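Local coordinates for beta-N-acetylhexosaminidase (Bacteroides fragilis, PDB 4PYS), which probably hydrolyses terminal beta-linked N-acetylhexosamine residues of glycans, as a glycosyl hydrolase family 20 enzyme that also binds zinc, at residues M12-G16 with A458-H463; L409-L414 with E468-Y474. All coordinates share one frame; numbering follows the deposited sequence.

In the fold
Both contacts lie on the same side of the chain's centre, their own centres about 13 Å apart, on the side of the catalytic barrel domain that faces the N-terminal domain. Along the chain the order is 12-16, 409-414, 458-463, 468-474, so the two pairings cross. Helix 453-462 and helix 470-486 are consecutive; the first receives the N-terminal loop in contact 1, the second receives helix 409-415 in contact 2. The patches meet directly: Q460 donates to V412 O, M12 packs on F473, and the carboxylates of E459 and E468 lie close together near K476. The N-terminal loop thus meets two consecutive helices late in the chain, and the two patches adjoin.

Contact 1 (M12-G16 with A458-H463); sequences MPTPG and AEQMWH
P13, which follows a cis peptide bond, rests on helix 453-462, its side chain crossing that of W462 at about a right angle, CG 3.6 Å from W462 CB. Its CB lies over the helix backbone, 3.7 Å from A458 O. T14 is gripped at two points by the carboxylate of E459. Its backbone N donates to E459 OE1 at 2.9 Å, nearly straight (163°) but tilted from the carboxylate plane, while T14 OG1 donates to the syn lone pair of E459 OE2 at 2.6 Å. The glutamate reaches both because its chain bends at chi2 (80°), turning the carboxylate back toward the loop. E459 OE2 also lies 2.5 Å from E468 OE1, so one of the two carboxylates is perhaps protonated; K476, bonded to T14 OG1 and E468, may offset their charge. T14 also lies alongside H463, CB making a CH-pi contact over the imidazole face, 4.0 Å from the ring centroid. T14 O, buried without a hydrogen-bonding partner, lies 3.4 Å from H463 CD2 and near the edge of the W462 ring, whose NE1 donates to D126. A water bonded to H463 NE2 (2.8 Å) bonds only weakly to G16 O. The arrangement is an interdomain joint of a family 20 glycoside hydrolase: the loop leading into strand 17-21 of the N-terminal domain is fastened to the end of a catalytic-domain helix.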
loop_
_atom_site.group_PDB
_atom_site.type_symbol
_atom_site.label_atom_id
_atom_site.label_comp_id
_atom_site.label_asym_id
_atom_site.label_seq_id
_atom_site.Cartn_x
_atom_site.Cartn_y
_atom_site.Cartn_z
HETATM N N MSE A 12 -13.521 9.358 -9.076
HETATM C CA MSE A 12 -13.390 8.169 -8.225
HETATM C C MSE A 12 -12.066 8.190 -7.485
HETATM O O MSE A 12 -11.025 8.504 -8.071
HETATM C CB MSE A 12 -13.500 6.874 -9.042
HETATM C CG MSE A 12 -14.784 6.786 -9.821
HETATM SE SE MSE A 12 -15.046 5.032 -10.613
HETATM C CE MSE A 12 -15.576 4.085 -8.999
ATOM N N PRO A 13 -12.085 7.874 -6.178
ATOM C CA PRO A 13 -13.247 7.544 -5.346
ATOM C C PRO A 13 -14.157 8.761 -5.156
ATOM O O PRO A 13 -13.727 9.904 -5.340
ATOM C CB PRO A 13 -12.621 7.101 -4.009
ATOM C CG PRO A 13 -11.224 7.670 -4.010
ATOM C CD PRO A 13 -10.803 7.775 -5.450
ATOM N N THR A 14 -15.406 8.503 -4.805
ATOM C CA THR A 14 -16.449 9.540 -4.761
ATOM C C THR A 14 -16.125 10.592 -3.722
ATOM O O THR A 14 -15.877 10.245 -2.561
ATOM C CB THR A 14 -17.778 8.920 -4.369
ATOM O OG1 THR A 14 -18.112 7.890 -5.310
ATOM C CG2 THR A 14 -18.889 9.982 -4.363
ATOM N N PRO A 15 -16.121 11.880 -4.123
ATOM C CA PRO A 15 -15.881 12.939 -3.131
ATOM C C PRO A 15 -17.032 13.047 -2.145
ATOM O O PRO A 15 -18.177 12.698 -2.476
ATOM C CB PRO A 15 -15.814 14.217 -3.981
ATOM C CG PRO A 15 -15.372 13.726 -5.373
ATOM C CD PRO A 15 -16.155 12.411 -5.500
ATOM N N GLY A 16 -16.733 13.551 -0.953
ATOM C CA GLY A 16 -17.737 13.684 0.085
ATOM C C GLY A 16 -18.850 14.631 -0.294
ATOM O O GLY A 16 -20.019 14.365 -0.002
ATOM N N ALA A 458 -10.777 1.223 -2.914
ATOM C CA ALA A 458 -10.481 2.661 -2.804
ATOM C C ALA A 458 -11.694 3.453 -2.377
ATOM O O ALA A 458 -11.583 4.412 -1.617
ATOM C CB ALA A 458 -9.938 3.210 -4.123
ATOM N N GLU A 459 -12.864 3.063 -2.870
ATOM C CA GLU A 459 -14.109 3.746 -2.487
ATOM C C GLU A 459 -14.382 3.541 -0.994
ATOM O O GLU A 459 -14.746 4.477 -0.267
ATOM C CB GLU A 459 -15.263 3.176 -3.326
ATOM C CG GLU A 459 -16.605 3.856 -3.109
ATOM C CD GLU A 459 -16.737 5.158 -3.872
ATOM O OE1 GLU A 459 -15.746 5.594 -4.488
ATOM O OE2 GLU A 459 -17.835 5.754 -3.858
ATOM N N GLN A 460 -14.211 2.311 -0.529
ATOM C CA GLN A 460 -14.440 2.003 0.887
ATOM C C GLN A 460 -13.446 2.729 1.787
ATOM O O GLN A 460 -13.793 3.155 2.893
ATOM C CB GLN A 460 -14.354 0.483 1.082
ATOM C CG GLN A 460 -15.609 -0.224 0.529
ATOM C CD GLN A 460 -15.481 -1.728 0.491
ATOM O OE1 GLN A 460 -14.399 -2.282 0.662
ATOM N NE2 GLN A 460 -16.596 -2.401 0.252
HETATM N N MSE A 461 -12.217 2.890 1.301
HETATM C CA MSE A 461 -11.195 3.594 2.085
HETATM C C MSE A 461 -11.463 5.084 2.168
HETATM O O MSE A 461 -11.286 5.699 3.219
HETATM C CB MSE A 461 -9.832 3.402 1.431
HETATM C CG MSE A 461 -9.265 1.981 1.551
HETATM SE SE MSE A 461 -7.727 1.833 0.388
HETATM C CE MSE A 461 -7.439 -0.104 0.554
ATOM N N TRP A 462 -11.842 5.682 1.044
ATOM C CA TRP A 462 -11.916 7.149 0.986
ATOM C C TRP A 462 -13.309 7.738 1.231
ATOM O O TRP A 462 -13.481 8.657 2.043
ATOM C CB TRP A 462 -11.371 7.656 -0.372
ATOM C CG TRP A 462 -11.493 9.157 -0.463
ATOM C CD1 TRP A 462 -12.609 9.876 -0.820
ATOM C CD2 TRP A 462 -10.478 10.111 -0.165
ATOM N NE1 TRP A 462 -12.339 11.228 -0.747
ATOM C CE2 TRP A 462 -11.029 11.396 -0.355
ATOM C CE3 TRP A 462 -9.140 10.007 0.240
ATOM C CZ2 TRP A 462 -10.296 12.571 -0.151
ATOM C CZ3 TRP A 462 -8.407 11.174 0.437
ATOM C CH2 TRP A 462 -8.985 12.442 0.244
ATOM N N HIS A 463 -14.301 7.232 0.508
ATOM C CA HIS A 463 -15.635 7.844 0.511
ATOM C C HIS A 463 -16.289 7.746 1.890
ATOM O O HIS A 463 -16.170 6.724 2.571
ATOM C CB HIS A 463 -16.506 7.153 -0.551
ATOM C CG HIS A 463 -17.918 7.666 -0.619
ATOM N ND1 HIS A 463 -19.008 6.824 -0.592
ATOM C CD2 HIS A 463 -18.416 8.922 -0.726
ATOM C CE1 HIS A 463 -20.120 7.536 -0.673
ATOM N NE2 HIS A 463 -19.791 8.813 -0.755
HETATM O O HOH W 1 -21.085 11.319 -0.892
#

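Contact 2 (L409-L414 with E468-Y474)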
loop_
_atom_site.group_PDB
_atom_site.type_symbol
_atom_site.label_atom_id
_atom_site.label_comp_id
_atom_site.label_asym_id
_atom_site.label_seq_id
_atom_site.Cartn_x
_atom_site.Cartn_y
_atom_site.Cartn_z
ATOM N N LEU A 409 -16.523 -8.290 -7.980
ATOM C CA LEU A 409 -16.742 -6.902 -7.581
ATOM C C LEU A 409 -17.921 -6.755 -6.614
ATOM O O LEU A 409 -17.887 -5.901 -5.707
ATOM C CB LEU A 409 -16.940 -6.014 -8.818
ATOM C CG LEU A 409 -16.908 -4.499 -8.583
ATOM C CD1 LEU A 409 -15.507 -4.029 -8.164
ATOM C CD2 LEU A 409 -17.349 -3.768 -9.847
ATOM N N GLU A 410 -18.953 -7.579 -6.794
ATOM C CA GLU A 410 -20.074 -7.594 -5.851
ATOM C C GLU A 410 -19.642 -8.051 -4.467
ATOM O O GLU A 410 -20.083 -7.488 -3.467
ATOM C CB GLU A 410 -21.231 -8.483 -6.352
ATOM C CG GLU A 410 -22.247 -7.753 -7.209
ATOM C CD GLU A 410 -23.502 -8.579 -7.501
ATOM O OE1 GLU A 410 -24.022 -8.468 -8.623
ATOM O OE2 GLU A 410 -23.965 -9.324 -6.610
ATOM N N ASP A 411 -18.790 -9.075 -4.393
ATOM C CA ASP A 411 -18.344 -9.555 -3.090
ATOM C C ASP A 411 -17.583 -8.459 -2.355
ATOM O O ASP A 411 -17.842 -8.199 -1.174
ATOM C CB ASP A 411 -17.451 -10.806 -3.224
ATOM C CG ASP A 411 -18.187 -11.993 -3.806
ATOM O OD1 ASP A 411 -19.339 -12.266 -3.382
ATOM O OD2 ASP A 411 -17.607 -12.670 -4.688
ATOM N N VAL A 412 -16.646 -7.808 -3.035
ATOM C CA VAL A 412 -15.845 -6.810 -2.330
ATOM C C VAL A 412 -16.721 -5.617 -1.942
ATOM O O VAL A 412 -16.642 -5.123 -0.819
ATOM C CB VAL A 412 -14.557 -6.392 -3.096
ATOM C CG1 VAL A 412 -14.857 -6.000 -4.514
ATOM C CG2 VAL A 412 -13.838 -5.257 -2.360
ATOM N N TYR A 413 -17.607 -5.190 -2.835
ATOM C CA TYR A 413 -18.428 -4.019 -2.530
ATOM C C TYR A 413 -19.461 -4.264 -1.431
ATOM O O TYR A 413 -19.674 -3.407 -0.564
ATOM C CB TYR A 413 -19.121 -3.505 -3.802
ATOM C CG TYR A 413 -19.645 -2.089 -3.627
ATOM C CD1 TYR A 413 -18.787 -1.002 -3.703
ATOM C CD2 TYR A 413 -20.987 -1.850 -3.380
ATOM C CE1 TYR A 413 -19.247 0.294 -3.533
ATOM C CE2 TYR A 413 -21.461 -0.545 -3.210
ATOM C CZ TYR A 413 -20.586 0.510 -3.288
ATOM O OH TYR A 413 -21.038 1.810 -3.118
ATOM N N LEU A 414 -20.081 -5.440 -1.440
ATOM C CA LEU A 414 -21.241 -5.682 -0.586
ATOM C C LEU A 414 -20.917 -6.434 0.703
ATOM O O LEU A 414 -21.692 -6.364 1.649
ATOM C CB LEU A 414 -22.303 -6.487 -1.344
ATOM C CG LEU A 414 -22.906 -5.859 -2.594
ATOM C CD1 LEU A 414 -23.845 -6.873 -3.251
ATOM C CD2 LEU A 414 -23.642 -4.585 -2.227
ATOM N N GLU A 468 -24.668 4.418 -1.147
ATOM C CA GLU A 468 -24.295 4.256 -2.544
ATOM C C GLU A 468 -24.426 2.775 -2.867
ATOM O O GLU A 468 -23.615 1.965 -2.408
ATOM C CB GLU A 468 -22.852 4.709 -2.775
ATOM C CG GLU A 468 -22.435 4.592 -4.248
ATOM C CD GLU A 468 -20.965 4.891 -4.457
ATOM O OE1 GLU A 468 -20.233 5.014 -3.449
ATOM O OE2 GLU A 468 -20.536 4.980 -5.625
ATOM N N ASN A 469 -25.436 2.400 -3.643
ATOM C CA ASN A 469 -25.650 0.975 -3.883
ATOM C C ASN A 469 -24.738 0.458 -4.993
ATOM O O ASN A 469 -24.011 1.240 -5.626
ATOM C CB ASN A 469 -27.135 0.643 -4.128
ATOM C CG ASN A 469 -27.716 1.374 -5.325
ATOM O OD1 ASN A 469 -27.040 1.568 -6.332
ATOM N ND2 ASN A 469 -28.971 1.790 -5.218
ATOM N N PHE A 470 -24.731 -0.855 -5.186
ATOM C CA PHE A 470 -23.780 -1.451 -6.108
ATOM C C PHE A 470 -24.075 -0.998 -7.524
ATOM O O PHE A 470 -23.156 -0.813 -8.325
ATOM C CB PHE A 470 -23.829 -2.982 -6.061
ATOM C CG PHE A 470 -22.904 -3.623 -7.061
ATOM C CD1 PHE A 470 -21.545 -3.734 -6.787
ATOM C CD2 PHE A 470 -23.378 -4.041 -8.296
ATOM C CE1 PHE A 470 -20.674 -4.305 -7.725
ATOM C CE2 PHE A 470 -22.529 -4.608 -9.236
ATOM C CZ PHE A 470 -21.170 -4.735 -8.946
ATOM N N ASP A 471 -25.357 -0.856 -7.849
ATOM C CA ASP A 471 -25.721 -0.496 -9.212
ATOM C C ASP A 471 -25.154 0.884 -9.533
ATOM O O ASP A 471 -24.622 1.102 -10.624
ATOM C CB ASP A 471 -27.235 -0.500 -9.410
ATOM C CG ASP A 471 -27.845 -1.872 -9.247
ATOM O OD1 ASP A 471 -27.193 -2.881 -9.598
ATOM O OD2 ASP A 471 -28.993 -1.939 -8.765
ATOM N N GLU A 472 -25.249 1.816 -8.585
ATOM C CA GLU A 472 -24.688 3.146 -8.814
ATOM C C GLU A 472 -23.167 3.120 -8.905
ATOM O O GLU A 472 -22.573 3.756 -9.789
ATOM C CB GLU A 472 -25.111 4.131 -7.717
ATOM C CG GLU A 472 -24.473 5.501 -7.909
ATOM C CD GLU A 472 -24.960 6.539 -6.911
ATOM O OE1 GLU A 472 -25.534 6.143 -5.875
ATOM O OE2 GLU A 472 -24.770 7.747 -7.170
ATOM N N PHE A 473 -22.541 2.392 -7.987
ATOM C CA PHE A 473 -21.092 2.283 -7.975
ATOM C C PHE A 473 -20.567 1.624 -9.252
ATOM O O PHE A 473 -19.620 2.111 -9.865
ATOM C CB PHE A 473 -20.640 1.478 -6.773
ATOM C CG PHE A 473 -19.198 1.111 -6.841
ATOM C CD1 PHE A 473 -18.230 2.073 -6.601
ATOM C CD2 PHE A 473 -18.815 -0.179 -7.182
ATOM C CE1 PHE A 473 -16.876 1.743 -6.691
ATOM C CE2 PHE A 473 -17.475 -0.512 -7.266
ATOM C CZ PHE A 473 -16.517 0.455 -7.026
ATOM N N TYR A 474 -21.184 0.522 -9.655
ATOM C CA TYR A 474 -20.754 -0.186 -10.862
ATOM C C TYR A 474 -20.935 0.692 -12.112
ATOM O O TYR A 474 -20.114 0.662 -13.036
ATOM C CB TYR A 474 -21.532 -1.500 -10.972
ATOM C CG TYR A 474 -21.146 -2.372 -12.145
ATOM C CD1 TYR A 474 -19.811 -2.601 -12.461
ATOM C CD2 TYR A 474 -22.118 -2.990 -12.907
ATOM C CE1 TYR A 474 -19.462 -3.421 -13.542
ATOM C CE2 TYR A 474 -21.784 -3.802 -13.979
ATOM C CZ TYR A 474 -20.455 -4.013 -14.285
ATOM O OH TYR A 474 -20.131 -4.823 -15.355
#
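An aromatic cluster of Y413, F470 and F473 joins helix 409-415 to the start of helix 470-486, two helices of the C-terminal part of the chain; the axes of the two short helical segments pass 11.1 Å apart, their N-to-C directions at 117°. The Y413 ring forms an offset stack with F473, the planes 14° apart and Y413 CE1 3.4 Å from F473 CG, and an offset edge-to-face pair with F470, which turns its edge to the tyrosine face. Beyond the ring, Y413 OH donates to E468 O at 2.7 Å, arriving from above the carbonyl plane. F470 enters as a knob among L409, E410, Y413 and L414. With CG anti to the backbone N (chi1 177°), its ring extends toward E410, whose CG sits over the ring centre, 3.7 Å from the centroid; Y474 CB lies over the opposite face. L409 spreads its two methyls, CD1 toward F473 CE2 at 4.1 Å and CD2 toward Y474 CD1 at 3.8 Å. N469 is the N-cap of helix 470-486, its OD1 accepting from E472 N at 2.9 Å. The E468 carboxylate turns to K476 in a salt bridge. The contact is thus mainly apolar and aromatic, while the one hydrogen bond between the segments pins the tyrosine's phenol end and probably limits sliding of its ring over F473.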